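Local coordinates for protein putative alpha-L-fucosidase (Bacteroides thetaiotaomicron, PDB 3EYP) that probably hydrolyses alpha-L-fucosidic linkages, releasing L-fucose from glycans, at residues F378-E384 with T450-Q456; G42-T46 with T89-V93; G196-Y201 with S226-E232; M22-F28 with I68-T74. The contacts are given in a common frame with arbitrary orientation. Residues are numbered along the deposited sequence.

Contact 1: residues F378-E384 with T450-Q456; sequences FDCLMIE and TFGVYKQ
Strands 380-384 and 450-454 run antiparallel, their axes 4.5 Å apart at 165°. Phe378 (chi1 p) takes Val453 CB over its ring face (CH-pi, CD1 to CB 3.6 Å). At Asp379 the chain turns a corner; Asp379 and Cys380 face Tyr454 as a classic beta bulge, with Asp379 N to Tyr454 O 3.0 Å. The Asp379 carboxylate receives Gln456 N on OD1 (2.7 Å) and forms a salt bridge from OD2 to Lys455 NZ (2.7 Å). Cys380 O accepts Tyr454 N (2.8 Å). Leu381 opposes Val453 as a non-hydrogen-bonded pair, whereas Met382 exchanges N to Gly452 O (3.1 Å) and O to Gly452 N (3.0 Å); Met382 CB meets Tyr454 CE2 (3.7 Å). Ile383 pairs with Phe451, on the face shared with Leu381 and Val453 that packs against strand 393-401 in a beta-sandwich. Glu384 N reaches Thr450 O (3.0 Å), and Thr450 OG1 donates to Glu384 OE1 (2.8 Å). Charged and polar side-chain bonds thus lie at both ends of a backbone-bonded ladder, with mostly apolar side chains between.

Contact 2: residues G42-T46 with T89-V93; sequences GKAST and TDYSV
The Tyr91 side chain makes most of the contact between two irregular loops. Tyr91 is the centre of an inverse gamma turn (phi/psi -81/70) and, with chi1 t at -156°, sends its hydroxyl into the bend of 42-46, where OH donates to Ala44 O at 2.7 Å. A water joins the same site: it donates to Tyr91 OH at 2.9 Å and accepts from Ala44 N at 3.2 Å and, weakly, from Gly42 N at 3.0 Å. Gly42 adopts phi/psi 84/1, a conformation in which a CB would be jammed against the preceding carbonyl. Beyond Ala44 and Ser45, both extended, the backbone enters a 3-10 conformation at Thr46, whose CA is 6.5 Å from that of Tyr91. Thr46, chi1 p, lays CG2 3.4 Å from Tyr91 CD1, while its OG1 bonds to Asn95 O. Before the tyrosine, Thr89 OG1 accepts Tyr91 N at 2.9 Å, forming an ST turn. The pairing is loop-to-loop packing, in which one buried aromatic closes a backbone bend. The two loops follow strands 22-26 and 70-76 and precede helices 56-65 and 105-116, respectively; His130, in helix 129-132, stacks on the Tyr91 ring and hydrogen-bonds to Gly42 O.

Contact 3: residues G196-Y201 with S226-E232; sequences GTKNSY and SVAIRDE
Two waters carry much of the polar traffic. One accepts from Lys198 N at 3.1 Å and donates to Glu232 OE2 at 2.8 Å; the other donates to Asn199 OD1 at 2.8 Å and Arg230 O at 2.7 Å. Glu232 OE2 also binds glycerol, probably from the crystallisation liquor. The direct link, Lys198 N to Ile229 O, is weak (3.2 Å, 124° at the hydrogen). Lys198 has positive phi (52/-123), and its CA comes within 3.9 Å of Arg230 CA, allowing a CA-H...O contact from Arg230 CA to Lys198 O at 3.4 Å. Its side chain, m at chi1 and then extended, ends with NZ 4.3 Å from Glu232 OE1, beyond a salt bridge; NZ instead binds Gly167 O and Asp171. A 3-10 turn at 199-200 is braced by Ser200 OG to Thr197 O, 2.7 Å. Internal to 226-232, Arg230 NH1 forms a salt bridge with Asp231 OD2 (3.0 Å). Farther out, Tyr201 (chi1 p) packs along helix 226-230: its CB lies 3.5 Å from Ile229 CG2, CD1 3.6 Å from Ser226 OG, and CE2 3.6 Å from Arg230 CD. The loop after barrel strand 193-195 here packs on a short helix of the TIM-barrel-clan domain.

Contact 4: residues M22-F28 with I68-T74; sequences MIAFFHF and IPAAILT
Side chains alternate across two parallel strands, 22-26 and 70-74, whose axes lie 4.5 Å apart at 24°. Ala24 N to Ala70 O (2.7 Å), Ile72 N to Ala24 O (2.8 Å), Phe26 N to Ile72 O (2.9 Å) and Thr74 N to Phe26 O (3.1 Å) set the register, pairing Ala24 with Ala71, Phe25 with Ile72 and Phe26 with Leu73. Met22 (chi1 m) brings CE to 4.1 Å from Ile68 CD1, and Ile23 (m) sets CG2 3.9 Å from Ile72 CG1. Phe25 has an off-rotamer chi1 of -127°, with CE1 3.7 Å from Ile72 CG2; Trp164 meets its ring edge-to-face. These are adjacent strands of the parallel sheet in a TIM-barrel-clan domain, and the link through helix 56-65 makes them a beta-alpha-beta unit. Ala24, Ala71 and Phe26 face that helix, where they meet Leu63. Phe26, m at chi1, puts CE2 3.7 Å from Ala71 CB, while Leu73 (t, p) directs CD1 to 4.0 Å from Phe26 CB. Thr74 (chi1 p) accepts Phe28 N on OG1 at 3.1 Å and lays CG2 over the His27 ring face, 3.6 Å from its centroid. His27 (m) bonds through ND1 to Asn295 and through NE2 to a glycerol, probably from the crystallisation liquor.

In the fold
Contacts 1 and 4 are buried strand pairings, but in different domains: contact 4 lies about 10 Å from the chain's centre in the parallel sheet of the catalytic-family domain, contact 1 in an antiparallel sheet of the C-terminal F5/8 type C domain, their centres 28 Å apart. Contact 4 is largely apolar, whereas contact 1 adds charged and polar side-chain bonds at its ends. Contacts 2 and 3 are partly buried, lack strand pairing and use water bridges. Contact 2 shares the connections of contact 4: its loops leave the same two strands, so their segments alternate along the chain, with nearest atoms about 7 Å apart. Contact 3 instead involves the loop that follows strand 193-195 of the same parallel sheet.

Contact 1: residues F378-E384 with T450-Q456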
loop_
_atom_site.group_PDB
_atom_site.type_symbol
_atom_site.label_atom_id
_atom_site.label_comp_id
_atom_site.label_asym_id
_atom_site.label_seq_id
_atom_site.Cartn_x
_atom_site.Cartn_y
_atom_site.Cartn_z
ATOM N N PHE A 378 -18.780 -18.856 -9.852
ATOM C CA PHE A 378 -17.809 -17.882 -9.275
ATOM C C PHE A 378 -17.881 -17.770 -7.762
ATOM O O PHE A 378 -18.900 -18.036 -7.140
ATOM C CB PHE A 378 -17.917 -16.506 -9.953
ATOM C CG PHE A 378 -19.220 -15.778 -9.672
ATOM C CD1 PHE A 378 -19.296 -14.831 -8.669
ATOM C CD2 PHE A 378 -20.354 -16.043 -10.432
ATOM C CE1 PHE A 378 -20.497 -14.161 -8.402
ATOM C CE2 PHE A 378 -21.555 -15.394 -10.177
ATOM C CZ PHE A 378 -21.632 -14.448 -9.156
ATOM N N ASP A 379 -16.770 -17.306 -7.200
ATOM C CA ASP A 379 -16.616 -17.167 -5.759
ATOM C C ASP A 379 -15.804 -15.912 -5.335
ATOM O O ASP A 379 -15.277 -15.836 -4.251
ATOM C CB ASP A 379 -15.964 -18.438 -5.180
ATOM C CG ASP A 379 -14.551 -18.712 -5.720
ATOM O OD1 ASP A 379 -14.005 -17.903 -6.517
ATOM O OD2 ASP A 379 -13.970 -19.782 -5.357
ATOM N N CYS A 380 -15.727 -14.960 -6.241
ATOM C CA CYS A 380 -14.975 -13.706 -6.047
ATOM C C CYS A 380 -15.486 -12.696 -7.062
ATOM O O CYS A 380 -15.868 -13.069 -8.147
ATOM C CB CYS A 380 -13.460 -13.968 -6.285
ATOM S SG CYS A 380 -12.411 -12.566 -5.891
ATOM N N LEU A 381 -15.523 -11.434 -6.673
ATOM C CA LEU A 381 -15.836 -10.339 -7.572
ATOM C C LEU A 381 -15.061 -9.087 -7.168
ATOM O O LEU A 381 -14.550 -8.968 -6.035
ATOM C CB LEU A 381 -17.336 -10.018 -7.664
ATOM C CG LEU A 381 -18.069 -9.649 -6.372
ATOM C CD1 LEU A 381 -17.881 -8.148 -6.037
ATOM C CD2 LEU A 381 -19.546 -10.060 -6.407
ATOM N N MET A 382 -14.960 -8.204 -8.152
ATOM C CA MET A 382 -14.149 -6.974 -8.052
ATOM C C MET A 382 -14.785 -5.841 -8.846
ATOM O O MET A 382 -15.388 -6.030 -9.915
ATOM C CB MET A 382 -12.753 -7.233 -8.624
ATOM C CG MET A 382 -11.749 -6.030 -8.568
ATOM S SD MET A 382 -9.999 -6.623 -8.868
ATOM C CE MET A 382 -10.042 -6.812 -10.610
ATOM N N ILE A 383 -14.629 -4.656 -8.299
ATOM C CA ILE A 383 -15.188 -3.461 -8.868
ATOM C C ILE A 383 -14.199 -2.310 -8.636
ATOM O O ILE A 383 -13.580 -2.226 -7.578
ATOM C CB ILE A 383 -16.612 -3.205 -8.247
ATOM C CG1 ILE A 383 -17.369 -2.103 -8.987
ATOM C CG2 ILE A 383 -16.579 -2.863 -6.742
ATOM C CD1 ILE A 383 -18.840 -2.164 -8.653
ATOM N N GLU A 384 -14.029 -1.498 -9.669
ATOM C CA GLU A 384 -13.065 -0.369 -9.709
ATOM C C GLU A 384 -13.689 0.913 -10.208
ATOM O O GLU A 384 -14.262 0.979 -11.281
ATOM C CB GLU A 384 -11.858 -0.708 -10.600
ATOM C CG GLU A 384 -11.120 -1.956 -10.161
ATOM C CD GLU A 384 -10.059 -2.416 -11.156
ATOM O OE1 GLU A 384 -9.978 -1.897 -12.287
ATOM O OE2 GLU A 384 -9.281 -3.314 -10.804
ATOM N N THR A 450 -14.292 -0.952 -14.039
ATOM C CA THR A 450 -14.234 -2.394 -14.075
ATOM C C THR A 450 -15.254 -3.030 -13.208
ATOM O O THR A 450 -15.493 -2.608 -12.083
ATOM C CB THR A 450 -12.797 -2.906 -13.612
ATOM O OG1 THR A 450 -11.780 -2.233 -14.383
ATOM C CG2 THR A 450 -12.678 -4.413 -13.752
ATOM N N PHE A 451 -15.847 -4.088 -13.742
ATOM C CA PHE A 451 -16.665 -5.003 -12.936
ATOM C C PHE A 451 -16.471 -6.425 -13.433
ATOM O O PHE A 451 -16.478 -6.662 -14.621
ATOM C CB PHE A 451 -18.152 -4.631 -12.923
ATOM C CG PHE A 451 -18.997 -5.549 -12.053
ATOM C CD1 PHE A 451 -18.843 -5.560 -10.675
ATOM C CD2 PHE A 451 -19.965 -6.387 -12.621
ATOM C CE1 PHE A 451 -19.611 -6.380 -9.914
ATOM C CE2 PHE A 451 -20.732 -7.216 -11.858
ATOM C CZ PHE A 451 -20.578 -7.233 -10.518
ATOM N N GLY A 452 -16.216 -7.341 -12.518
ATOM C CA GLY A 452 -15.982 -8.720 -12.860
ATOM C C GLY A 452 -16.316 -9.706 -11.762
ATOM O O GLY A 452 -16.476 -9.368 -10.600
ATOM N N VAL A 453 -16.524 -10.932 -12.189
ATOM C CA VAL A 453 -16.607 -12.039 -11.255
ATOM C C VAL A 453 -15.599 -13.077 -11.711
ATOM O O VAL A 453 -15.202 -13.179 -12.899
ATOM C CB VAL A 453 -17.992 -12.599 -11.163
ATOM C CG1 VAL A 453 -19.012 -11.470 -10.861
ATOM C CG2 VAL A 453 -18.339 -13.391 -12.488
ATOM N N TYR A 454 -15.178 -13.848 -10.747
ATOM C CA TYR A 454 -14.005 -14.681 -10.948
ATOM C C TYR A 454 -14.058 -15.946 -10.111
ATOM O O TYR A 454 -14.848 -16.110 -9.163
ATOM C CB TYR A 454 -12.733 -13.884 -10.600
ATOM C CG TYR A 454 -12.690 -12.452 -11.155
ATOM C CD1 TYR A 454 -12.077 -12.188 -12.371
ATOM C CD2 TYR A 454 -13.249 -11.383 -10.457
ATOM C CE1 TYR A 454 -12.038 -10.904 -12.927
ATOM C CE2 TYR A 454 -13.239 -10.085 -10.993
ATOM C CZ TYR A 454 -12.623 -9.847 -12.232
ATOM O OH TYR A 454 -12.563 -8.589 -12.779
ATOM N N LYS A 455 -13.171 -16.853 -10.477
ATOM C CA LYS A 455 -13.031 -18.064 -9.728
ATOM C C LYS A 455 -11.615 -18.058 -9.105
ATOM O O LYS A 455 -10.597 -17.909 -9.801
ATOM C CB LYS A 455 -13.273 -19.288 -10.639
ATOM C CG LYS A 455 -13.073 -20.627 -9.962
ATOM C CD LYS A 455 -13.945 -20.899 -8.796
ATOM C CE LYS A 455 -13.280 -21.941 -7.848
ATOM N NZ LYS A 455 -12.297 -21.328 -6.799
ATOM N N GLN A 456 -11.588 -18.177 -7.788
ATOM C CA GLN A 456 -10.329 -18.042 -7.036
ATOM C C GLN A 456 -9.411 -19.191 -7.399
ATOM O O GLN A 456 -9.857 -20.319 -7.538
ATOM C CB GLN A 456 -10.555 -18.022 -5.529
ATOM C CG GLN A 456 -11.179 -16.779 -5.017
ATOM C CD GLN A 456 -11.482 -16.847 -3.575
ATOM O OE1 GLN A 456 -10.567 -17.022 -2.750
ATOM N NE2 GLN A 456 -12.771 -16.691 -3.215
#

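Contact 2: residues G42-T46 with T89-V93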
loop_
_atom_site.group_PDB
_atom_site.type_symbol
_atom_site.label_atom_id
_atom_site.label_comp_id
_atom_site.label_asym_id
_atom_site.label_seq_id
_atom_site.Cartn_x
_atom_site.Cartn_y
_atom_site.Cartn_z
ATOM N N GLY A 42 20.037 2.119 20.390
ATOM C CA GLY A 42 21.048 3.091 19.986
ATOM C C GLY A 42 22.419 2.835 20.635
ATOM O O GLY A 42 23.389 3.606 20.442
ATOM N N LYS A 43 22.484 1.781 21.438
ATOM C CA LYS A 43 23.704 1.446 22.167
ATOM C C LYS A 43 24.508 0.314 21.600
ATOM O O LYS A 43 25.610 -0.011 22.061
ATOM C CB LYS A 43 23.390 1.141 23.643
ATOM C CG LYS A 43 22.931 2.381 24.450
ATOM C CD LYS A 43 22.386 1.983 25.815
ATOM C CE LYS A 43 21.922 3.172 26.604
ATOM N NZ LYS A 43 21.565 2.795 28.023
ATOM N N ALA A 44 23.976 -0.349 20.605
ATOM C CA ALA A 44 24.719 -1.415 19.989
ATOM C C ALA A 44 25.961 -0.834 19.321
ATOM O O ALA A 44 25.907 0.227 18.685
ATOM C CB ALA A 44 23.885 -2.189 18.953
ATOM N N SER A 45 27.043 -1.602 19.421
ATOM C CA SER A 45 28.304 -1.275 18.717
ATOM C C SER A 45 28.144 -1.396 17.210
ATOM O O SER A 45 27.731 -2.433 16.672
ATOM C CB SER A 45 29.491 -2.154 19.210
ATOM O OG SER A 45 30.712 -1.859 18.497
ATOM N N THR A 46 28.532 -0.348 16.520
ATOM C CA THR A 46 28.486 -0.415 15.054
ATOM C C THR A 46 29.245 -1.571 14.469
ATOM O O THR A 46 28.888 -2.051 13.363
ATOM C CB THR A 46 29.045 0.852 14.376
ATOM O OG1 THR A 46 30.397 1.053 14.792
ATOM C CG2 THR A 46 28.195 2.076 14.734
ATOM N N THR A 89 27.142 11.772 10.922
ATOM C CA THR A 89 27.248 10.831 12.072
ATOM C C THR A 89 28.327 9.799 11.838
ATOM O O THR A 89 28.763 9.553 10.693
ATOM C CB THR A 89 25.886 10.040 12.320
ATOM O OG1 THR A 89 25.928 9.295 13.552
ATOM C CG2 THR A 89 25.538 9.113 11.142
ATOM N N ASP A 90 28.729 9.181 12.937
ATOM C CA ASP A 90 29.570 7.985 12.909
ATOM C C ASP A 90 28.794 6.691 13.195
ATOM O O ASP A 90 29.353 5.592 13.081
ATOM C CB ASP A 90 30.729 8.115 13.888
ATOM C CG ASP A 90 31.868 8.966 13.333
ATOM O OD1 ASP A 90 32.450 8.558 12.302
ATOM O OD2 ASP A 90 32.132 10.037 13.906
ATOM N N TYR A 91 27.547 6.846 13.629
ATOM C CA TYR A 91 26.687 5.686 13.979
ATOM C C TYR A 91 26.087 5.118 12.680
ATOM O O TYR A 91 24.905 5.243 12.362
ATOM C CB TYR A 91 25.625 6.081 15.039
ATOM C CG TYR A 91 25.142 4.888 15.819
ATOM C CD1 TYR A 91 26.036 4.066 16.496
ATOM C CD2 TYR A 91 23.787 4.551 15.854
ATOM C CE1 TYR A 91 25.588 2.974 17.177
ATOM C CE2 TYR A 91 23.334 3.454 16.525
ATOM C CZ TYR A 91 24.223 2.655 17.172
ATOM O OH TYR A 91 23.755 1.545 17.845
ATOM N N SER A 92 26.977 4.512 11.912
ATOM C CA SER A 92 26.693 4.017 10.567
ATOM C C SER A 92 27.599 2.916 10.098
ATOM O O SER A 92 28.552 2.510 10.763
ATOM C CB SER A 92 26.793 5.160 9.530
ATOM O OG SER A 92 28.127 5.390 9.195
ATOM N N VAL A 93 27.323 2.546 8.847
ATOM C CA VAL A 93 28.117 1.572 8.119
ATOM C C VAL A 93 29.600 1.959 8.033
ATOM O O VAL A 93 30.462 1.118 7.973
ATOM C CB VAL A 93 27.583 1.228 6.695
ATOM C CG1 VAL A 93 26.399 0.284 6.861
ATOM C CG2 VAL A 93 27.217 2.517 5.830
HETATM O O HOH W 1 21.450 0.005 18.743
#

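Contact 3: residues G196-Y201 with S226-E232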
loop_
_atom_site.group_PDB
_atom_site.type_symbol
_atom_site.label_atom_id
_atom_site.label_comp_id
_atom_site.label_asym_id
_atom_site.label_seq_id
_atom_site.Cartn_x
_atom_site.Cartn_y
_atom_site.Cartn_z
ATOM N N GLY A 196 2.902 9.954 6.037
ATOM C CA GLY A 196 3.024 10.881 7.178
ATOM C C GLY A 196 2.098 10.530 8.323
ATOM O O GLY A 196 0.973 10.066 8.145
ATOM N N THR A 197 2.631 10.709 9.502
ATOM C CA THR A 197 1.930 10.404 10.734
ATOM C C THR A 197 2.033 11.596 11.667
ATOM O O THR A 197 2.924 12.447 11.567
ATOM C CB THR A 197 2.583 9.219 11.420
ATOM O OG1 THR A 197 4.016 9.461 11.484
ATOM C CG2 THR A 197 2.261 7.905 10.654
ATOM N N LYS A 198 1.085 11.631 12.568
ATOM C CA LYS A 198 1.087 12.587 13.672
ATOM C C LYS A 198 1.279 14.012 13.183
ATOM O O LYS A 198 0.473 14.525 12.341
ATOM C CB LYS A 198 2.080 12.117 14.741
ATOM C CG LYS A 198 1.521 10.983 15.566
ATOM C CD LYS A 198 2.574 10.298 16.496
ATOM C CE LYS A 198 2.076 9.050 17.122
ATOM N NZ LYS A 198 3.152 8.487 17.968
ATOM N N ASN A 199 2.316 14.699 13.672
ATOM C CA ASN A 199 2.408 16.140 13.389
ATOM C C ASN A 199 2.812 16.520 11.983
ATOM O O ASN A 199 2.833 17.681 11.646
ATOM C CB ASN A 199 3.234 16.880 14.445
ATOM C CG ASN A 199 2.600 16.774 15.823
ATOM O OD1 ASN A 199 1.365 16.872 15.957
ATOM N ND2 ASN A 199 3.431 16.535 16.854
ATOM N N SER A 200 3.051 15.508 11.161
ATOM C CA SER A 200 3.351 15.714 9.710
ATOM C C SER A 200 2.114 15.774 8.854
ATOM O O SER A 200 2.208 15.835 7.623
ATOM C CB SER A 200 4.225 14.599 9.150
ATOM O OG SER A 200 3.546 13.333 9.129
ATOM N N TYR A 201 0.966 15.700 9.525
ATOM C CA TYR A 201 -0.351 15.550 8.850
ATOM C C TYR A 201 -0.625 16.483 7.665
ATOM O O TYR A 201 -1.220 16.052 6.698
ATOM C CB TYR A 201 -1.539 15.563 9.849
ATOM C CG TYR A 201 -1.717 16.901 10.496
ATOM C CD1 TYR A 201 -2.562 17.852 9.935
ATOM C CD2 TYR A 201 -0.972 17.267 11.594
ATOM C CE1 TYR A 201 -2.708 19.073 10.494
ATOM C CE2 TYR A 201 -1.119 18.518 12.177
ATOM C CZ TYR A 201 -1.994 19.411 11.622
ATOM O OH TYR A 201 -2.135 20.671 12.187
ATOM N N SER A 226 -7.889 15.518 8.646
ATOM C CA SER A 226 -6.441 15.502 8.879
ATOM C C SER A 226 -6.097 15.377 10.350
ATOM O O SER A 226 -4.976 14.980 10.713
ATOM C CB SER A 226 -5.758 16.706 8.265
ATOM O OG SER A 226 -6.027 17.833 9.032
ATOM N N VAL A 227 -7.078 15.673 11.189
ATOM C CA VAL A 227 -6.909 15.555 12.669
ATOM C C VAL A 227 -6.747 14.103 13.103
ATOM O O VAL A 227 -6.095 13.789 14.124
ATOM C CB VAL A 227 -8.040 16.291 13.443
ATOM C CG1 VAL A 227 -9.376 15.523 13.354
ATOM C CG2 VAL A 227 -7.634 16.553 14.896
ATOM N N ALA A 228 -7.248 13.208 12.267
ATOM C CA ALA A 228 -7.149 11.790 12.579
ATOM C C ALA A 228 -5.700 11.382 12.520
ATOM O O ALA A 228 -5.259 10.587 13.297
ATOM C CB ALA A 228 -7.998 10.907 11.651
ATOM N N ILE A 229 -4.968 11.921 11.551
ATOM C CA ILE A 229 -3.571 11.587 11.417
ATOM C C ILE A 229 -2.827 12.135 12.625
ATOM O O ILE A 229 -2.015 11.454 13.269
ATOM C CB ILE A 229 -2.986 12.114 10.084
ATOM C CG1 ILE A 229 -3.651 11.321 8.950
ATOM C CG2 ILE A 229 -1.415 12.025 10.105
ATOM C CD1 ILE A 229 -3.485 11.897 7.541
ATOM N N ARG A 230 -3.174 13.367 12.930
ATOM C CA ARG A 230 -2.513 14.129 13.990
ATOM C C ARG A 230 -2.654 13.417 15.327
ATOM O O ARG A 230 -1.679 13.159 16.001
ATOM C CB ARG A 230 -3.045 15.553 14.111
ATOM C CG ARG A 230 -2.136 16.444 14.983
ATOM C CD ARG A 230 -2.822 17.712 15.281
ATOM N NE ARG A 230 -3.928 17.508 16.227
ATOM C CZ ARG A 230 -4.839 18.437 16.499
ATOM N NH1 ARG A 230 -5.804 18.192 17.353
ATOM N NH2 ARG A 230 -4.750 19.631 15.912
ATOM N N ASP A 231 -3.893 13.124 15.665
ATOM C CA ASP A 231 -4.264 12.453 16.925
ATOM C C ASP A 231 -4.473 10.949 16.772
ATOM O O ASP A 231 -5.393 10.335 17.287
ATOM C CB ASP A 231 -5.513 13.116 17.512
ATOM C CG ASP A 231 -5.290 14.588 17.858
ATOM O OD1 ASP A 231 -4.143 15.054 17.963
ATOM O OD2 ASP A 231 -6.291 15.316 18.001
ATOM N N GLU A 232 -3.564 10.379 16.024
ATOM C CA GLU A 232 -3.503 8.932 15.696
ATOM C C GLU A 232 -4.252 8.001 16.683
ATOM O O GLU A 232 -5.274 7.356 16.380
ATOM C CB GLU A 232 -2.016 8.528 15.625
ATOM C CG GLU A 232 -1.712 7.400 14.677
ATOM C CD GLU A 232 -0.231 7.021 14.628
ATOM O OE1 GLU A 232 0.230 6.338 15.577
ATOM O OE2 GLU A 232 0.426 7.343 13.603
HETATM O O HOH W 2 -0.875 9.226 12.077
HETATM O O HOH W 3 0.165 14.658 17.222
#

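Contact 4: residues M22-F28 with I68-T74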
loop_
_atom_site.group_PDB
_atom_site.type_symbol
_atom_site.label_atom_id
_atom_site.label_comp_id
_atom_site.label_asym_id
_atom_site.label_seq_id
_atom_site.Cartn_x
_atom_site.Cartn_y
_atom_site.Cartn_z
ATOM N N MET A 22 0.992 -2.950 -4.646
ATOM C CA MET A 22 1.856 -3.515 -3.585
ATOM C C MET A 22 3.211 -2.794 -3.554
ATOM O O MET A 22 3.712 -2.271 -4.571
ATOM C CB MET A 22 2.091 -5.017 -3.840
ATOM C CG MET A 22 0.965 -5.983 -3.447
ATOM S SD MET A 22 1.173 -7.756 -3.721
ATOM C CE MET A 22 2.132 -8.220 -2.318
ATOM N N ILE A 23 3.791 -2.741 -2.375
ATOM C CA ILE A 23 5.137 -2.142 -2.118
ATOM C C ILE A 23 5.915 -3.059 -1.171
ATOM O O ILE A 23 5.323 -3.609 -0.234
ATOM C CB ILE A 23 5.047 -0.727 -1.498
ATOM C CG1 ILE A 23 4.142 0.167 -2.304
ATOM C CG2 ILE A 23 6.410 -0.114 -1.367
ATOM C CD1 ILE A 23 3.847 1.571 -1.650
ATOM N N ALA A 24 7.203 -3.324 -1.416
ATOM C CA ALA A 24 7.972 -4.053 -0.385
ATOM C C ALA A 24 8.605 -3.156 0.680
ATOM O O ALA A 24 9.023 -2.074 0.413
ATOM C CB ALA A 24 9.028 -4.966 -1.006
ATOM N N PHE A 25 8.621 -3.661 1.924
ATOM C CA PHE A 25 9.360 -3.035 3.016
ATOM C C PHE A 25 10.552 -3.965 3.244
ATOM O O PHE A 25 10.441 -5.148 3.060
ATOM C CB PHE A 25 8.548 -3.073 4.319
ATOM C CG PHE A 25 8.365 -1.749 5.007
ATOM C CD1 PHE A 25 9.247 -0.689 4.826
ATOM C CD2 PHE A 25 7.287 -1.586 5.903
ATOM C CE1 PHE A 25 9.075 0.450 5.479
ATOM C CE2 PHE A 25 7.112 -0.415 6.571
ATOM C CZ PHE A 25 7.973 0.614 6.361
ATOM N N PHE A 26 11.688 -3.387 3.556
ATOM C CA PHE A 26 12.910 -4.129 3.871
ATOM C C PHE A 26 13.454 -3.567 5.156
ATOM O O PHE A 26 14.138 -2.532 5.162
ATOM C CB PHE A 26 13.985 -4.005 2.789
ATOM C CG PHE A 26 13.653 -4.714 1.496
ATOM C CD1 PHE A 26 13.298 -6.016 1.494
ATOM C CD2 PHE A 26 13.730 -4.041 0.289
ATOM C CE1 PHE A 26 12.990 -6.657 0.339
ATOM C CE2 PHE A 26 13.426 -4.685 -0.888
ATOM C CZ PHE A 26 13.031 -5.973 -0.867
ATOM N N HIS A 27 13.104 -4.227 6.254
ATOM C CA HIS A 27 13.577 -3.861 7.575
ATOM C C HIS A 27 14.898 -4.617 7.850
ATOM O O HIS A 27 14.913 -5.832 8.021
ATOM C CB HIS A 27 12.586 -4.205 8.686
ATOM C CG HIS A 27 11.543 -3.164 8.906
ATOM N ND1 HIS A 27 10.564 -2.910 7.973
ATOM C CD2 HIS A 27 11.348 -2.274 9.921
ATOM C CE1 HIS A 27 9.806 -1.912 8.405
ATOM N NE2 HIS A 27 10.247 -1.513 9.585
ATOM N N PHE A 28 15.962 -3.838 7.822
ATOM C CA PHE A 28 17.342 -4.336 7.913
ATOM C C PHE A 28 18.222 -3.267 8.549
ATOM O O PHE A 28 18.116 -2.048 8.274
ATOM C CB PHE A 28 17.822 -4.689 6.517
ATOM C CG PHE A 28 19.238 -5.247 6.428
ATOM C CD1 PHE A 28 19.548 -6.511 6.972
ATOM C CD2 PHE A 28 20.175 -4.587 5.639
ATOM C CE1 PHE A 28 20.802 -7.052 6.808
ATOM C CE2 PHE A 28 21.472 -5.112 5.470
ATOM C CZ PHE A 28 21.798 -6.323 6.047
ATOM N N ILE A 68 5.893 -7.170 -7.417
ATOM C CA ILE A 68 5.978 -5.924 -6.586
ATOM C C ILE A 68 6.821 -4.846 -7.266
ATOM O O ILE A 68 8.014 -5.080 -7.529
ATOM C CB ILE A 68 6.530 -6.223 -5.126
ATOM C CG1 ILE A 68 5.578 -7.168 -4.368
ATOM C CG2 ILE A 68 6.752 -4.891 -4.275
ATOM C CD1 ILE A 68 6.144 -7.819 -3.005
ATOM N N PRO A 69 6.229 -3.677 -7.568
ATOM C CA PRO A 69 6.897 -2.694 -8.440
ATOM C C PRO A 69 7.749 -1.674 -7.724
ATOM O O PRO A 69 8.434 -0.839 -8.351
ATOM C CB PRO A 69 5.708 -1.987 -9.087
ATOM C CG PRO A 69 4.648 -2.068 -7.959
ATOM C CD PRO A 69 4.796 -3.354 -7.390
ATOM N N ALA A 70 7.721 -1.756 -6.389
ATOM C CA ALA A 70 8.336 -0.701 -5.551
ATOM C C ALA A 70 8.785 -1.252 -4.176
ATOM O O ALA A 70 8.292 -2.280 -3.697
ATOM C CB ALA A 70 7.414 0.534 -5.419
ATOM N N ALA A 71 9.818 -0.613 -3.652
ATOM C CA ALA A 71 10.540 -1.039 -2.437
ATOM C C ALA A 71 11.035 0.136 -1.612
ATOM O O ALA A 71 11.567 1.076 -2.137
ATOM C CB ALA A 71 11.743 -1.989 -2.767
ATOM N N ILE A 72 10.785 0.008 -0.318
ATOM C CA ILE A 72 11.208 0.929 0.784
ATOM C C ILE A 72 12.184 0.256 1.741
ATOM O O ILE A 72 11.885 -0.713 2.454
ATOM C CB ILE A 72 9.988 1.442 1.589
ATOM C CG1 ILE A 72 8.987 2.064 0.589
ATOM C CG2 ILE A 72 10.419 2.467 2.701
ATOM C CD1 ILE A 72 7.644 2.642 1.213
ATOM N N LEU A 73 13.376 0.806 1.781
ATOM C CA LEU A 73 14.415 0.344 2.744
ATOM C C LEU A 73 14.491 1.173 4.019
ATOM O O LEU A 73 14.456 2.401 3.995
ATOM C CB LEU A 73 15.789 0.405 2.074
ATOM C CG LEU A 73 17.013 0.071 2.984
ATOM C CD1 LEU A 73 17.022 -1.398 3.316
ATOM C CD2 LEU A 73 18.288 0.458 2.177
ATOM N N THR A 74 14.640 0.501 5.153
ATOM C CA THR A 74 14.972 1.220 6.387
ATOM C C THR A 74 16.413 1.769 6.386
ATOM O O THR A 74 17.339 1.116 6.882
ATOM C CB THR A 74 14.779 0.349 7.662
ATOM O OG1 THR A 74 15.656 -0.802 7.608
ATOM C CG2 THR A 74 13.318 -0.087 7.798
#